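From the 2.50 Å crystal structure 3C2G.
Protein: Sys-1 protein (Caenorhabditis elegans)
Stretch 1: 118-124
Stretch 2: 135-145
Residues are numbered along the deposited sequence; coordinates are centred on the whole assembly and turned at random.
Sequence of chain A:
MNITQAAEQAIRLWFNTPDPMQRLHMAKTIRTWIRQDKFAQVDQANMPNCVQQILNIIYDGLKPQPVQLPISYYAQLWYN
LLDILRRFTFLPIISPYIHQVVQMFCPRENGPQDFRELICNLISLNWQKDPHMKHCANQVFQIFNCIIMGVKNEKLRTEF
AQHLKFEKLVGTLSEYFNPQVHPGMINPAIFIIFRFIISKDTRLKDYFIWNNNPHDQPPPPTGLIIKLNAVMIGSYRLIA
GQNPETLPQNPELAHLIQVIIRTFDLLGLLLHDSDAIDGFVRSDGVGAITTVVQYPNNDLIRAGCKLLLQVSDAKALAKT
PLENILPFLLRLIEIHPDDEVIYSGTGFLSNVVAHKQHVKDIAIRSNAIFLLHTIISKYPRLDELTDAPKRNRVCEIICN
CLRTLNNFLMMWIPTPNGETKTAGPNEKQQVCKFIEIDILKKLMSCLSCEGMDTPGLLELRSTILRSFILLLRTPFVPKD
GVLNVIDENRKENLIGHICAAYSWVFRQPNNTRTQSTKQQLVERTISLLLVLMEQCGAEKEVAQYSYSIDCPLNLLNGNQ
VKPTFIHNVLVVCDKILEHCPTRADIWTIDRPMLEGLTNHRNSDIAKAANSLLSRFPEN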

ATOM      1  N   LEU A 118     -26.366  20.842  15.253  1.00 40.41           N
ATOM      2  CA  LEU A 118     -27.283  21.416  14.279  1.00 40.97           C
ATOM      3  C   LEU A 118     -26.798  21.125  12.852  1.00 40.86           C
ATOM      4  O   LEU A 118     -27.590  20.709  12.004  1.00 40.85           O
ATOM      5  N   ILE A 119     -25.506  21.351  12.606  1.00 40.79           N
ATOM      6  CA  ILE A 119     -24.900  21.147  11.291  1.00 41.90           C
ATOM      7  C   ILE A 119     -25.004  19.680  10.891  1.00 42.97           C
ATOM      8  O   ILE A 119     -25.597  19.344   9.869  1.00 43.30           O
ATOM      9  N   CYS A 120     -24.448  18.816  11.725  1.00 44.32           N
ATOM     10  CA  CYS A 120     -24.462  17.401  11.470  1.00 44.54           C
ATOM     11  C   CYS A 120     -25.892  16.875  11.271  1.00 44.03           C
ATOM     12  O   CYS A 120     -26.112  15.923  10.517  1.00 44.24           O
ATOM     13  N   ASN A 121     -26.863  17.513  11.912  1.00 43.01           N
ATOM     14  CA  ASN A 121     -28.256  17.152  11.689  1.00 42.53           C
ATOM     15  C   ASN A 121     -28.765  17.433  10.278  1.00 41.45           C
ATOM     16  O   ASN A 121     -29.627  16.725   9.779  1.00 40.79           O
ATOM     17  N   LEU A 122     -28.221  18.459   9.638  1.00 40.61           N
ATOM     18  CA  LEU A 122     -28.618  18.816   8.284  1.00 40.11           C
ATOM     19  C   LEU A 122     -28.144  17.825   7.196  1.00 40.58           C
ATOM     20  O   LEU A 122     -28.659  17.856   6.078  1.00 40.10           O
ATOM     21  N   ILE A 123     -27.169  16.966   7.511  1.00 40.39           N
ATOM     22  CA  ILE A 123     -26.753  15.921   6.562  1.00 40.39           C
ATOM     23  C   ILE A 123     -27.297  14.541   6.917  1.00 41.12           C
ATOM     24  O   ILE A 123     -26.849  13.533   6.382  1.00 41.49           O
ATOM     25  N   SER A 124     -28.266  14.501   7.822  1.00 41.87           N
ATOM     26  CA  SER A 124     -29.005  13.281   8.070  1.00 43.12           C
ATOM     27  C   SER A 124     -29.583  12.739   6.763  1.00 44.00           C
ATOM     28  O   SER A 124     -30.129  13.488   5.951  1.00 43.64           O
ATOM     29  N   HIS A 135     -31.385  20.295  -0.431  1.00 41.08           N
ATOM     30  CA  HIS A 135     -30.504  21.370  -0.873  1.00 40.22           C
ATOM     31  C   HIS A 135     -29.653  21.958   0.249  1.00 39.45           C
ATOM     32  O   HIS A 135     -28.531  22.387   0.010  1.00 39.22           O
ATOM     33  N   CYS A 136     -30.180  21.949   1.472  1.00 38.81           N
ATOM     34  CA  CYS A 136     -29.400  22.321   2.651  1.00 38.97           C
ATOM     35  C   CYS A 136     -28.308  21.305   2.937  1.00 38.11           C
ATOM     36  O   CYS A 136     -27.156  21.674   3.177  1.00 38.11           O
ATOM     37  N   ALA A 137     -28.682  20.028   2.897  1.00 37.47           N
ATOM     38  CA  ALA A 137     -27.737  18.919   3.007  1.00 36.87           C
ATOM     39  C   ALA A 137     -26.563  19.076   2.047  1.00 37.05           C
ATOM     40  O   ALA A 137     -25.398  18.991   2.454  1.00 36.89           O
ATOM     41  N   ASN A 138     -26.868  19.324   0.776  1.00 37.42           N
ATOM     42  CA  ASN A 138     -25.827  19.380  -0.245  1.00 38.90           C
ATOM     43  C   ASN A 138     -24.856  20.507   0.024  1.00 37.90           C
ATOM     44  O   ASN A 138     -23.670  20.413  -0.268  1.00 38.75           O
ATOM     45  N   GLN A 139     -25.373  21.568   0.616  1.00 37.43           N
ATOM     46  CA  GLN A 139     -24.573  22.723   0.954  1.00 36.50           C
ATOM     47  C   GLN A 139     -23.654  22.476   2.150  1.00 34.77           C
ATOM     48  O   GLN A 139     -22.520  22.941   2.169  1.00 34.26           O
ATOM     49  N   VAL A 140     -24.141  21.741   3.141  1.00 32.87           N
ATOM     50  CA  VAL A 140     -23.316  21.378   4.278  1.00 32.34           C
ATOM     51  C   VAL A 140     -22.165  20.421   3.886  1.00 32.84           C
ATOM     52  O   VAL A 140     -21.048  20.549   4.398  1.00 31.68           O
ATOM     53  N   PHE A 141     -22.434  19.490   2.965  1.00 32.69           N
ATOM     54  CA  PHE A 141     -21.364  18.645   2.406  1.00 32.55           C
ATOM     55  C   PHE A 141     -20.296  19.468   1.704  1.00 33.20           C
ATOM     56  O   PHE A 141     -19.120  19.155   1.815  1.00 33.19           O
ATOM     57  N   GLN A 142     -20.695  20.521   0.993  1.00 34.13           N
ATOM     58  CA  GLN A 142     -19.708  21.424   0.380  1.00 35.68           C
ATOM     59  C   GLN A 142     -18.873  22.214   1.405  1.00 35.71           C
ATOM     60  O   GLN A 142     -17.710  22.533   1.149  1.00 36.66           O
ATOM     61  N   ILE A 143     -19.473  22.530   2.552  1.00 34.69           N
ATOM     62  CA  ILE A 143     -18.797  23.274   3.608  1.00 34.07           C
ATOM     63  C   ILE A 143     -17.711  22.405   4.254  1.00 34.50           C
ATOM     64  O   ILE A 143     -16.588  22.865   4.463  1.00 34.54           O
ATOM     65  N   PHE A 144     -18.054  21.152   4.558  1.00 34.19           N
ATOM     66  CA  PHE A 144     -17.083  20.179   5.049  1.00 34.77           C
ATOM     67  C   PHE A 144     -15.959  19.978   4.048  1.00 35.93           C
ATOM     68  O   PHE A 144     -14.793  20.039   4.402  1.00 35.75           O
ATOM     69  N   ASN A 145     -16.325  19.765   2.790  1.00 37.87           N
ATOM     70  CA  ASN A 145     -15.352  19.625   1.725  1.00 39.90           C
ATOM     71  C   ASN A 145     -14.426  20.826   1.625  1.00 40.58           C
ATOM     72  O   ASN A 145     -13.228  20.657   1.527  1.00 41.14           O
TER

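The contact between the two stretches is almost wholly apolar. No hydrogen bond crosses it.

Ile119, Leu122 and Ile123 point toward the second helix. Val140 and Phe144 point back toward the first stretch. Val140 (chi1 t) touches all three of these inward-pointing residues of the first stretch. Its CG1 is 3.7 Å from Ile119 CG2 and 3.6 Å from Ile123 CG2, while its CG2 is 4.0 Å from Leu122 CB. Ile119 (m, m) also places CG2 3.9 Å from Phe144 CZ. Leu122 (chi1 m, chi2 146°, between wells) brings CD2 to 4.2 Å from CB of Cys136.

Ile123 (p, t) is the most covered residue of the contact. Ile123 CD1 lies 4.1 Å from Phe144 CE2, in an oblique approach, and 4.0 Å from Phe141 CE1.

One aromatic contact, that of Ile123 with Phe141, is a CH-pi interaction. Phe141 starts sideways, but with chi1 m its ring comes nearer. Ile123 CG2 sits over one face, 3.6 Å from the centroid of the Phe141 ring and 13° off the normal.

Ala137 is where the CA atoms come nearest: its CA is 4.8 Å from Ile123 CA. Ala137 CB is 3.3 Å from Leu122 O, and Ala137 CA makes a CA-H...O contact with Leu122 O at 3.4 Å.

The polar side chains lie outside this contact. Gln142 NE2 donates to Asn138 O at 3.1 Å within the second helix.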

ATOM      1  CB  LEU A 118     -27.445  22.930  14.486  1.00 40.78           C
ATOM      2  CG  LEU A 118     -28.115  23.448  15.762  1.00 41.49           C
ATOM      3  CD1 LEU A 118     -28.046  24.966  15.787  1.00 41.83           C
ATOM      4  CD2 LEU A 118     -29.565  22.983  15.904  1.00 40.98           C
ATOM      5  CB  ILE A 119     -23.415  21.613  11.261  1.00 41.37           C
ATOM      6  CG1 ILE A 119     -23.329  23.140  11.164  1.00 41.60           C
ATOM      7  CG2 ILE A 119     -22.635  20.944  10.124  1.00 40.81           C
ATOM      8  CD1 ILE A 119     -23.635  23.714   9.806  1.00 43.85           C
ATOM      9  CB  CYS A 120     -23.714  16.671  12.584  1.00 45.01           C
ATOM     10  SG  CYS A 120     -24.505  15.176  13.144  1.00 47.74           S
ATOM     11  CB  ASN A 121     -29.174  17.819  12.696  1.00 42.70           C
ATOM     12  CG  ASN A 121     -30.399  16.987  12.972  1.00 46.60           C
ATOM     13  OD1 ASN A 121     -31.434  17.120  12.302  1.00 48.43           O
ATOM     14  ND2 ASN A 121     -30.276  16.072  13.934  1.00 50.53           N
ATOM     15  CB  LEU A 122     -28.144  20.228   7.955  1.00 39.84           C
ATOM     16  CG  LEU A 122     -28.788  21.362   8.761  1.00 39.80           C
ATOM     17  CD1 LEU A 122     -27.797  22.488   9.022  1.00 40.75           C
ATOM     18  CD2 LEU A 122     -30.000  21.888   8.066  1.00 39.61           C
ATOM     19  CB  ILE A 123     -25.224  15.842   6.370  1.00 40.11           C
ATOM     20  CG1 ILE A 123     -24.512  15.656   7.715  1.00 38.25           C
ATOM     21  CG2 ILE A 123     -24.730  17.051   5.580  1.00 39.49           C
ATOM     22  CD1 ILE A 123     -23.044  15.363   7.580  1.00 37.39           C
ATOM     23  CB  SER A 124     -30.124  13.527   9.073  1.00 42.96           C
ATOM     24  OG  SER A 124     -30.774  12.316   9.386  1.00 45.24           O
ATOM     25  CB  HIS A 135     -31.302  22.451  -1.593  1.00 40.37           C
ATOM     26  CG  HIS A 135     -32.139  21.916  -2.708  1.00 41.31           C
ATOM     27  ND1 HIS A 135     -31.593  21.422  -3.874  1.00 42.19           N
ATOM     28  CD2 HIS A 135     -33.480  21.760  -2.822  1.00 41.90           C
ATOM     29  CE1 HIS A 135     -32.564  21.001  -4.665  1.00 43.04           C
ATOM     30  NE2 HIS A 135     -33.720  21.196  -4.052  1.00 42.00           N
ATOM     31  CB  CYS A 136     -30.304  22.508   3.876  1.00 39.39           C
ATOM     32  SG  CYS A 136     -31.311  24.008   3.758  1.00 41.80           S
ATOM     33  CB  ALA A 137     -28.451  17.606   2.746  1.00 36.42           C
ATOM     34  CB  ASN A 138     -26.427  19.515  -1.648  1.00 40.20           C
ATOM     35  CG  ASN A 138     -25.357  19.647  -2.726  1.00 45.39           C
ATOM     36  OD1 ASN A 138     -25.266  20.679  -3.411  1.00 47.19           O
ATOM     37  ND2 ASN A 138     -24.509  18.608  -2.859  1.00 48.28           N
ATOM     38  CB  GLN A 139     -25.493  23.898   1.233  1.00 37.90           C
ATOM     39  CG  GLN A 139     -24.874  25.199   0.843  1.00 42.64           C
ATOM     40  CD  GLN A 139     -25.889  26.188   0.386  1.00 46.67           C
ATOM     41  OE1 GLN A 139     -26.943  26.372   1.022  1.00 44.93           O
ATOM     42  NE2 GLN A 139     -25.583  26.860  -0.725  1.00 49.03           N
ATOM     43  CB  VAL A 140     -24.172  20.799   5.411  1.00 32.59           C
ATOM     44  CG1 VAL A 140     -23.293  20.242   6.529  1.00 30.90           C
ATOM     45  CG2 VAL A 140     -25.125  21.878   5.953  1.00 32.01           C
ATOM     46  CB  PHE A 141     -21.901  17.552   1.465  1.00 31.20           C
ATOM     47  CG  PHE A 141     -22.538  16.394   2.186  1.00 28.87           C
ATOM     48  CD1 PHE A 141     -21.799  15.619   3.075  1.00 27.80           C
ATOM     49  CD2 PHE A 141     -23.866  16.077   1.974  1.00 26.61           C
ATOM     50  CE1 PHE A 141     -22.376  14.549   3.737  1.00 26.50           C
ATOM     51  CE2 PHE A 141     -24.451  15.024   2.634  1.00 26.42           C
ATOM     52  CZ  PHE A 141     -23.703  14.251   3.522  1.00 27.99           C
ATOM     53  CB  GLN A 142     -20.384  22.394  -0.576  1.00 36.35           C
ATOM     54  CG  GLN A 142     -20.638  21.841  -1.963  1.00 40.81           C
ATOM     55  CD  GLN A 142     -21.617  22.703  -2.729  1.00 47.03           C
ATOM     56  OE1 GLN A 142     -21.222  23.652  -3.417  1.00 49.70           O
ATOM     57  NE2 GLN A 142     -22.909  22.405  -2.585  1.00 49.05           N
ATOM     58  CB  ILE A 143     -19.822  23.791   4.661  1.00 34.02           C
ATOM     59  CG1 ILE A 143     -20.603  24.992   4.105  1.00 32.27           C
ATOM     60  CG2 ILE A 143     -19.150  24.129   5.983  1.00 31.92           C
ATOM     61  CD1 ILE A 143     -21.967  25.212   4.785  1.00 28.28           C
ATOM     62  CB  PHE A 144     -17.753  18.848   5.313  1.00 33.91           C
ATOM     63  CG  PHE A 144     -18.419  18.761   6.639  1.00 33.41           C
ATOM     64  CD1 PHE A 144     -17.678  18.810   7.803  1.00 33.83           C
ATOM     65  CD2 PHE A 144     -19.792  18.591   6.728  1.00 33.30           C
ATOM     66  CE1 PHE A 144     -18.301  18.720   9.051  1.00 35.42           C
ATOM     67  CE2 PHE A 144     -20.423  18.490   7.974  1.00 35.29           C
ATOM     68  CZ  PHE A 144     -19.673  18.555   9.136  1.00 33.77           C
ATOM     69  CB  ASN A 145     -16.031  19.353   0.379  1.00 40.51           C
ATOM     70  CG  ASN A 145     -15.029  19.054  -0.723  1.00 43.21           C
ATOM     71  OD1 ASN A 145     -14.344  18.032  -0.697  1.00 45.89           O
ATOM     72  ND2 ASN A 145     -14.925  19.956  -1.689  1.00 46.26           N
TER